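Local coordinates for conserved protein with 2 CBS domains (PDB 2RIH) that binds AMP through a pair of CBS domains, probably serving as an adenine-nucleotide-responsive module in a hyperthermophilic archaeon, at residues 101-106 with 114-119. Numbering follows the deposited sequence.
Sequences IRHVVV and VGVLSI. With SO4 (sulfate ion), chain C; SO4 (sulfate ion), chain D; SO4 (sulfate ion), chain F.
With CG of His103 anti to its own carbonyl carbon (chi1 -65°) and OG of Ser118 anti to its backbone N (chi1 170°), His103 CD2 comes 3.9 Å from Ser118 CB, and NE2 and OG both reach one sulfate. His103 NE2 donates to O4 of that ion (chain D) at 2.7 Å, nearly straight and in the ring plane, while Ser118 OG donates to O1 at 2.7 Å and, as N-cap of helix 119-123, also meets the backbone N of Arg120. At another point of the ring edge, ND1 donates to O2 of a second sulfate (chain C), 2.8 Å away, which leaves little freedom for the ring to turn. Arg102 curls round this second ion: NE points straight at O1 (3.1 Å) from the guanidinium edge, and NH2 reaches O3. NH2 also forms a salt bridge with Glu56 of the second subunit; a leucine in place of Arg102 would probably leave that carboxylate without its mate and the sulfate less firmly held. The scaffold is the antiparallel hairpin of the second CBS domain, where His103 and Ser118 form a non-hydrogen-bonded pair. Arg102, His103 and Ser118 all belong to AMP sites seen in this protein, His103 to both; here sulfates, probably from the crystallisation liquor, lie beside them. Val104 and Leu117 exchange backbone bonds, and on their face Val104 CG2 lies alongside Leu117 CB at 3.8 Å, against helix 89-99. Farther along, Val114 and Gly115 both face Val106 in a classic beta bulge, and Val106 O accepts from Val114 N (2.8 Å) and Gly115 N (3.2 Å), from the same face of its plane.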
ATOM      1  N   ILE A 101      -8.103   3.283   4.336  1.00 24.52           N
ATOM      2  CA  ILE A 101      -6.660   3.444   4.463  1.00 23.91           C
ATOM      3  C   ILE A 101      -6.014   2.090   4.731  1.00 23.80           C
ATOM      4  O   ILE A 101      -6.702   1.084   4.989  1.00 23.73           O
ATOM      5  CB  ILE A 101      -6.259   4.473   5.575  1.00 25.08           C
ATOM      6  CG1 ILE A 101      -6.824   4.087   6.948  1.00 24.25           C
ATOM      7  CG2 ILE A 101      -6.700   5.890   5.184  1.00 26.18           C
ATOM      8  CD1 ILE A 101      -6.624   5.169   8.031  1.00 24.13           C
ATOM      9  N   ARG A 102      -4.694   2.051   4.629  1.00 20.80           N
ATOM     10  CA  ARG A 102      -3.970   0.803   4.790  1.00 22.05           C
ATOM     11  C   ARG A 102      -2.964   0.864   5.920  1.00 18.85           C
ATOM     12  O   ARG A 102      -2.143  -0.036   6.069  1.00 20.81           O
ATOM     13  CB  ARG A 102      -3.305   0.423   3.476  1.00 21.42           C
ATOM     14  CG  ARG A 102      -4.305   0.050   2.406  1.00 25.07           C
ATOM     15  CD  ARG A 102      -3.619  -0.105   1.071  1.00 27.53           C
ATOM     16  NE  ARG A 102      -2.889   1.117   0.760  1.00 28.25           N
ATOM     17  CZ  ARG A 102      -1.870   1.195  -0.087  1.00 30.53           C
ATOM     18  NH1 ARG A 102      -1.467   0.125  -0.762  1.00 33.46           N
ATOM     19  NH2 ARG A 102      -1.264   2.361  -0.262  1.00 30.26           N
ATOM     20  N   HIS A 103      -3.040   1.930   6.709  1.00 19.64           N
ATOM     21  CA  HIS A 103      -2.191   2.126   7.880  1.00 23.38           C
ATOM     22  C   HIS A 103      -3.004   2.783   8.976  1.00 23.58           C
ATOM     23  O   HIS A 103      -4.028   3.401   8.700  1.00 25.90           O
ATOM     24  CB  HIS A 103      -1.009   3.052   7.555  1.00 23.58           C
ATOM     25  CG  HIS A 103      -0.057   2.490   6.547  1.00 24.57           C
ATOM     26  ND1 HIS A 103      -0.240   2.645   5.189  1.00 23.56           N
ATOM     27  CD2 HIS A 103       1.084   1.777   6.696  1.00 22.92           C
ATOM     28  CE1 HIS A 103       0.751   2.049   4.548  1.00 23.26           C
ATOM     29  NE2 HIS A 103       1.562   1.510   5.437  1.00 20.53           N
ATOM     30  N   VAL A 104      -2.547   2.621  10.217  1.00 25.08           N
ATOM     31  CA  VAL A 104      -3.019   3.414  11.345  1.00 23.93           C
ATOM     32  C   VAL A 104      -1.819   3.772  12.206  1.00 24.66           C
ATOM     33  O   VAL A 104      -0.848   3.005  12.314  1.00 21.19           O
ATOM     34  CB  VAL A 104      -4.097   2.713  12.233  1.00 25.60           C
ATOM     35  CG1 VAL A 104      -5.409   2.597  11.493  1.00 27.85           C
ATOM     36  CG2 VAL A 104      -3.612   1.355  12.736  1.00 26.26           C
ATOM     37  N   VAL A 105      -1.893   4.954  12.805  1.00 25.33           N
ATOM     38  CA  VAL A 105      -0.878   5.419  13.736  1.00 24.30           C
ATOM     39  C   VAL A 105      -1.203   4.834  15.108  1.00 24.85           C
ATOM     40  O   VAL A 105      -2.323   4.978  15.594  1.00 26.56           O
ATOM     41  CB  VAL A 105      -0.846   6.961  13.772  1.00 22.82           C
ATOM     42  CG1 VAL A 105       0.149   7.466  14.813  1.00 21.86           C
ATOM     43  CG2 VAL A 105      -0.496   7.502  12.396  1.00 22.76           C
ATOM     44  N   VAL A 106      -0.243   4.130  15.707  1.00 23.56           N
ATOM     45  CA  VAL A 106      -0.422   3.574  17.044  1.00 23.31           C
ATOM     46  C   VAL A 106       0.136   4.551  18.068  1.00 22.25           C
ATOM     47  O   VAL A 106       1.290   4.962  17.977  1.00 22.71           O
ATOM     48  CB  VAL A 106       0.278   2.200  17.209  1.00 23.68           C
ATOM     49  CG1 VAL A 106      -0.015   1.612  18.577  1.00 23.50           C
ATOM     50  CG2 VAL A 106      -0.166   1.227  16.114  1.00 25.05           C
ATOM     51  N   VAL A 114       3.765   5.518  19.172  1.00 23.41           N
ATOM     52  CA  VAL A 114       4.378   4.241  19.500  1.00 22.68           C
ATOM     53  C   VAL A 114       4.869   3.568  18.214  1.00 22.23           C
ATOM     54  O   VAL A 114       5.975   3.038  18.143  1.00 24.42           O
ATOM     55  CB  VAL A 114       3.352   3.314  20.197  1.00 23.44           C
ATOM     56  CG1 VAL A 114       4.015   1.999  20.616  1.00 25.46           C
ATOM     57  CG2 VAL A 114       2.742   4.014  21.405  1.00 23.94           C
ATOM     58  N   GLY A 115       4.025   3.583  17.196  1.00 21.55           N
ATOM     59  CA  GLY A 115       4.368   2.967  15.942  1.00 21.89           C
ATOM     60  C   GLY A 115       3.321   3.225  14.895  1.00 23.29           C
ATOM     61  O   GLY A 115       2.399   4.045  15.088  1.00 20.80           O
ATOM     62  N   VAL A 116       3.498   2.526  13.780  1.00 22.12           N
ATOM     63  CA  VAL A 116       2.566   2.532  12.675  1.00 23.36           C
ATOM     64  C   VAL A 116       2.285   1.074  12.314  1.00 24.24           C
ATOM     65  O   VAL A 116       3.206   0.275  12.105  1.00 24.18           O
ATOM     66  CB  VAL A 116       3.142   3.287  11.455  1.00 23.23           C
ATOM     67  CG1 VAL A 116       2.227   3.109  10.215  1.00 23.82           C
ATOM     68  CG2 VAL A 116       3.344   4.761  11.790  1.00 21.01           C
ATOM     69  N   LEU A 117       1.007   0.740  12.262  1.00 23.41           N
ATOM     70  CA  LEU A 117       0.553  -0.591  11.919  1.00 25.14           C
ATOM     71  C   LEU A 117       0.066  -0.573  10.469  1.00 26.11           C
ATOM     72  O   LEU A 117      -0.664   0.329  10.060  1.00 25.75           O
ATOM     73  CB  LEU A 117      -0.580  -0.992  12.865  1.00 25.43           C
ATOM     74  CG  LEU A 117      -1.052  -2.443  12.884  1.00 27.13           C
ATOM     75  CD1 LEU A 117      -0.009  -3.341  13.555  1.00 25.45           C
ATOM     76  CD2 LEU A 117      -2.400  -2.548  13.603  1.00 26.50           C
ATOM     77  N   SER A 118       0.491  -1.571   9.703  1.00 25.28           N
ATOM     78  CA  SER A 118       0.111  -1.714   8.322  1.00 25.80           C
ATOM     79  C   SER A 118      -0.912  -2.834   8.145  1.00 26.11           C
ATOM     80  O   SER A 118      -1.036  -3.718   8.985  1.00 20.80           O
ATOM     81  CB  SER A 118       1.347  -2.048   7.490  1.00 27.02           C
ATOM     82  OG  SER A 118       0.975  -2.405   6.188  1.00 28.37           O
ATOM     83  N   ILE A 119      -1.619  -2.788   7.021  1.00 26.01           N
ATOM     84  CA  ILE A 119      -2.491  -3.870   6.602  1.00 27.63           C
ATOM     85  C   ILE A 119      -1.689  -5.188   6.401  1.00 27.19           C
ATOM     86  O   ILE A 119      -2.208  -6.286   6.615  1.00 24.49           O
ATOM     87  CB  ILE A 119      -3.271  -3.459   5.329  1.00 27.99           C
ATOM     88  CG1 ILE A 119      -4.458  -4.388   5.096  1.00 28.00           C
ATOM     89  CG2 ILE A 119      -2.348  -3.413   4.096  1.00 28.45           C
ATOM     90  CD1 ILE A 119      -5.477  -3.798   4.142  1.00 29.43           C
TER
HETATM   91  S   SO4 C 139      -2.412   4.467   2.797  1.00 28.29           S
HETATM   92  O1  SO4 C 139      -3.560   3.811   2.184  1.00 27.50           O
HETATM   93  O2  SO4 C 139      -2.419   4.176   4.232  1.00 27.88           O
HETATM   94  O3  SO4 C 139      -1.158   3.963   2.244  1.00 28.52           O
HETATM   95  O4  SO4 C 139      -2.529   5.889   2.560  1.00 28.73           O
HETATM   96  S   SO4 D 140       3.961  -1.170   4.520  1.00 28.55           S
HETATM   97  O1  SO4 D 140       2.648  -1.665   4.147  1.00 27.97           O
HETATM   98  O2  SO4 D 140       4.425  -1.879   5.705  1.00 33.64           O
HETATM   99  O3  SO4 D 140       4.906  -1.421   3.453  1.00 29.03           O
HETATM  100  O4  SO4 D 140       3.898   0.252   4.788  1.00 28.79           O
HETATM  101  S   SO4 F 139      -4.797  -1.071  -3.031  1.00 26.48           S
HETATM  102  O1  SO4 F 139      -4.261  -1.376  -4.353  1.00 27.73           O
HETATM  103  O2  SO4 F 139      -6.062  -1.758  -2.841  1.00 30.11           O
HETATM  104  O3  SO4 F 139      -3.874  -1.521  -2.012  1.00 29.20           O
HETATM  105  O4  SO4 F 139      -5.005   0.357  -2.922  1.00 26.89           O